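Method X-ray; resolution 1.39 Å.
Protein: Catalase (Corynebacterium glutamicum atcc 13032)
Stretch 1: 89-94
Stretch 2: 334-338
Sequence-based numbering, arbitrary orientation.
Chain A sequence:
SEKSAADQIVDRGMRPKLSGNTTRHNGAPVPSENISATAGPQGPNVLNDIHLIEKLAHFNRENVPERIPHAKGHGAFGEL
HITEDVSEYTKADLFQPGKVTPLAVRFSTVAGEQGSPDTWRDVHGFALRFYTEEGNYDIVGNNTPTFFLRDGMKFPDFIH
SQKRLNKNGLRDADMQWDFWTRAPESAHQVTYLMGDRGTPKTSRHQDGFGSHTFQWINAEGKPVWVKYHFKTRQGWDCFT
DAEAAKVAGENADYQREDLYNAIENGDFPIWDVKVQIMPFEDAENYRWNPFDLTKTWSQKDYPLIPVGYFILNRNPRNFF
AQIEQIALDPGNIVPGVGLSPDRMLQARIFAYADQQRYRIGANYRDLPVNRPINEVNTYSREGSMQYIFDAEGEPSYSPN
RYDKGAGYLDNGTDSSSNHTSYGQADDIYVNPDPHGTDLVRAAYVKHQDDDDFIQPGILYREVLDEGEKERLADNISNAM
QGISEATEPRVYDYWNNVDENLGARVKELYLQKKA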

ATOM      1  N   TYR A  89     -27.066   1.454 -36.457  1.00 13.56           N
ATOM      2  CA  TYR A  89     -25.716   1.954 -36.204  1.00 13.52           C
ATOM      3  C   TYR A  89     -24.910   1.177 -35.160  1.00 12.31           C
ATOM      4  O   TYR A  89     -23.684   1.077 -35.265  1.00 13.26           O
ATOM      5  CB  TYR A  89     -25.776   3.410 -35.759  1.00 13.40           C
ATOM      6  CG  TYR A  89     -26.588   4.304 -36.658  1.00 14.30           C
ATOM      7  CD1 TYR A  89     -26.135   4.634 -37.928  1.00 16.53           C
ATOM      8  CD2 TYR A  89     -27.789   4.843 -36.222  1.00 17.88           C
ATOM      9  CE1 TYR A  89     -26.870   5.464 -38.750  1.00 19.75           C
ATOM     10  CE2 TYR A  89     -28.531   5.674 -37.033  1.00 20.98           C
ATOM     11  CZ  TYR A  89     -28.064   5.981 -38.296  1.00 22.21           C
ATOM     12  OH  TYR A  89     -28.798   6.804 -39.108  1.00 32.42           O
ATOM     13  N   THR A  90     -25.579   0.666 -34.131  1.00 13.20           N
ATOM     14  CA  THR A  90     -24.869  -0.052 -33.072  1.00 13.20           C
ATOM     15  C   THR A  90     -25.651  -1.243 -32.549  1.00 11.53           C
ATOM     16  O   THR A  90     -26.882  -1.206 -32.463  1.00 13.18           O
ATOM     17  CB  THR A  90     -24.502   0.870 -31.880  1.00 12.79           C
ATOM     18  OG1 THR A  90     -23.772   0.118 -30.898  1.00 12.41           O
ATOM     19  CG2 THR A  90     -25.760   1.449 -31.242  1.00 13.80           C
ATOM     20  N   LYS A  91     -24.918  -2.297 -32.207  1.00 11.64           N
ATOM     21  CA  LYS A  91     -25.500  -3.475 -31.592  1.00 11.47           C
ATOM     22  C   LYS A  91     -25.347  -3.441 -30.078  1.00 10.65           C
ATOM     23  O   LYS A  91     -25.729  -4.400 -29.403  1.00 12.45           O
ATOM     24  CB  LYS A  91     -24.838  -4.744 -32.133  1.00 11.98           C
ATOM     25  CG  LYS A  91     -23.373  -4.900 -31.722  1.00 12.02           C
ATOM     26  CD  LYS A  91     -22.788  -6.235 -32.169  1.00 14.12           C
ATOM     27  CE  LYS A  91     -21.333  -6.382 -31.741  1.00 16.99           C
ATOM     28  NZ  LYS A  91     -20.763  -7.671 -32.216  1.00 19.51           N
ATOM     29  N   ALA A  92     -24.791  -2.355 -29.541  1.00 10.89           N
ATOM     30  CA  ALA A  92     -24.557  -2.287 -28.096  1.00 11.25           C
ATOM     31  C   ALA A  92     -25.882  -2.505 -27.356  1.00 11.99           C
ATOM     32  O   ALA A  92     -26.878  -1.839 -27.641  1.00 12.25           O
ATOM     33  CB  ALA A  92     -23.927  -0.947 -27.709  1.00 10.88           C
ATOM     34  N   ASP A  93     -25.893  -3.452 -26.423  1.00 10.67           N
ATOM     35  CA  ASP A  93     -27.140  -3.874 -25.799  1.00 11.14           C
ATOM     36  C   ASP A  93     -27.922  -2.730 -25.158  1.00 10.24           C
ATOM     37  O   ASP A  93     -29.132  -2.615 -25.360  1.00 11.98           O
ATOM     38  CB  ASP A  93     -26.899  -4.996 -24.792  1.00 12.07           C
ATOM     39  CG  ASP A  93     -28.179  -5.700 -24.408  1.00 13.33           C
ATOM     40  OD1 ASP A  93     -28.663  -6.535 -25.212  1.00 17.07           O
ATOM     41  OD2 ASP A  93     -28.707  -5.413 -23.308  1.00 13.27           O
ATOM     42  N   LEU A  94     -27.235  -1.862 -24.417  1.00  9.58           N
ATOM     43  CA  LEU A  94     -27.922  -0.795 -23.688  1.00 11.05           C
ATOM     44  C   LEU A  94     -28.612   0.212 -24.615  1.00 11.37           C
ATOM     45  O   LEU A  94     -29.490   0.957 -24.170  1.00 11.78           O
ATOM     46  CB  LEU A  94     -26.968  -0.048 -22.748  1.00 10.01           C
ATOM     47  CG  LEU A  94     -26.128   1.082 -23.363  1.00 10.58           C
ATOM     48  CD1 LEU A  94     -25.483   1.907 -22.255  1.00 10.98           C
ATOM     49  CD2 LEU A  94     -25.059   0.545 -24.315  1.00 11.93           C
ATOM     50  N   VAL A 334     -18.070  -1.965 -24.266  1.00  9.53           N
ATOM     51  CA  VAL A 334     -18.892  -3.162 -24.414  1.00  8.92           C
ATOM     52  C   VAL A 334     -19.054  -3.441 -25.911  1.00  9.58           C
ATOM     53  O   VAL A 334     -18.754  -2.572 -26.736  1.00 10.57           O
ATOM     54  CB  VAL A 334     -20.285  -2.974 -23.748  1.00  8.70           C
ATOM     55  CG1 VAL A 334     -20.169  -2.934 -22.232  1.00 10.33           C
ATOM     56  CG2 VAL A 334     -20.970  -1.720 -24.278  1.00  9.48           C
ATOM     57  N   PRO A 335     -19.523  -4.650 -26.281  1.00  9.52           N
ATOM     58  CA  PRO A 335     -19.740  -4.938 -27.704  1.00  9.23           C
ATOM     59  C   PRO A 335     -20.629  -3.895 -28.374  1.00 10.15           C
ATOM     60  O   PRO A 335     -21.607  -3.448 -27.774  1.00 10.15           O
ATOM     61  CB  PRO A 335     -20.448  -6.301 -27.676  1.00  9.89           C
ATOM     62  CG  PRO A 335     -19.931  -6.953 -26.434  1.00 10.67           C
ATOM     63  CD  PRO A 335     -19.768  -5.833 -25.436  1.00 10.32           C
ATOM     64  N   GLY A 336     -20.280  -3.513 -29.600  1.00 10.10           N
ATOM     65  CA  GLY A 336     -21.001  -2.468 -30.306  1.00 11.30           C
ATOM     66  C   GLY A 336     -20.404  -1.075 -30.145  1.00 10.47           C
ATOM     67  O   GLY A 336     -20.856  -0.132 -30.800  1.00 10.61           O
ATOM     68  N   VAL A 337     -19.400  -0.941 -29.279  1.00 10.33           N
ATOM     69  CA  VAL A 337     -18.696   0.325 -29.082  1.00 10.09           C
ATOM     70  C   VAL A 337     -17.200   0.092 -29.261  1.00  9.21           C
ATOM     71  O   VAL A 337     -16.658  -0.918 -28.796  1.00 11.48           O
ATOM     72  CB  VAL A 337     -18.923   0.897 -27.669  1.00 11.74           C
ATOM     73  CG1 VAL A 337     -18.123   2.174 -27.463  1.00 13.80           C
ATOM     74  CG2 VAL A 337     -20.399   1.160 -27.433  1.00 12.38           C
ATOM     75  N   GLY A 338     -16.536   1.010 -29.954  1.00  9.65           N
ATOM     76  CA  GLY A 338     -15.101   0.935 -30.134  1.00 10.24           C
ATOM     77  C   GLY A 338     -14.430   2.277 -29.917  1.00  9.39           C
ATOM     78  O   GLY A 338     -15.095   3.288 -29.642  1.00  9.69           O
TER
HETATM   79  O   HOH W   1     -23.185  -4.340 -25.637  1.00 11.22           O

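The closest approach of CA atoms between the two stretches is made possible by a residue with no side chain. The CA atoms of Ala 92 and Gly 336 lie 4.2 Å apart, and a CB built in ideal geometry on Gly 336 would point toward the other stretch and come to 2.4 Å from N of Ala 92, a clash. It would also be tight against C of Lys 91 and OG1 of Thr 90. The local conformation makes a separate demand: at phi/psi of 94/-7 a CB would be jammed against the carbonyl O of Pro 335. Glycine therefore satisfies both the fold of its own chain and the packing of its neighbour.

That backbone conformation belongs to a type II beta turn running from Val 334 to Val 337, closed by a hydrogen bond from N of Val 337 to O of Val 334 at 3.1 Å. Pro 335 suits the second position, because its ring holds phi near the -54° found here, and Gly 336 takes the positive phi that the third position of such a turn requires. Beyond the turn, Val 337 and Gly 338 are in a strand. Facing the turn is a stretch that is mostly loop, entering a 3-10 segment at Asp 93.

Thr 90 supplies the one direct hydrogen bond between the stretches. Its CA-to-CB bond points toward the turn, and with chi1 in the t rotamer OG1 of Thr 90 donates to O of Gly 336 at 2.9 Å. OG1 of Thr 90 also accepts from N of Ala 92 at 3.0 Å, with a nearly straight N-H...O angle of 166°. A hydroxyl is well suited to this buried site, since it can donate and accept at once: it ties its own loop together while fastening that loop to the turn.

The carbonyl of Pro 335 makes the second polar link. O of Pro 335 lies 3.2 Å from CA of Ala 92 in a CA-H...O contact, with an angle of 139° at the hydrogen; the CA hydrogen is slightly polarised by the flanking peptide groups, so the interaction is weakly favourable. O of Pro 335 also accepts a hydrogen bond from the O of water 1 at 2.8 Å, and the O of this water in turn accepts from N of Asp 93 at 3.0 Å. The water thus bridges two backbone groups, N of Asp 93 and O of Pro 335, that lie 4.5 Å apart, too far for a direct hydrogen bond.

Apolar contacts complete the packing. The small methyl of Ala 92 fits this close approach, CB of Ala 92 meeting CG2 of Val 337 at 4.1 Å in a buried setting. Lys 91 contributes the aliphatic part of its side chain: CG of Lys 91 lies 3.7 Å from CA of Gly 336, and CE of Lys 91 lies 4.2 Å from CB of Pro 335. With chi2 to chi4 all t, the chain is extended, so its methylenes can cover the turn although the residue as a whole is exposed. Together the two stretches bury 234 Å², counting both sides.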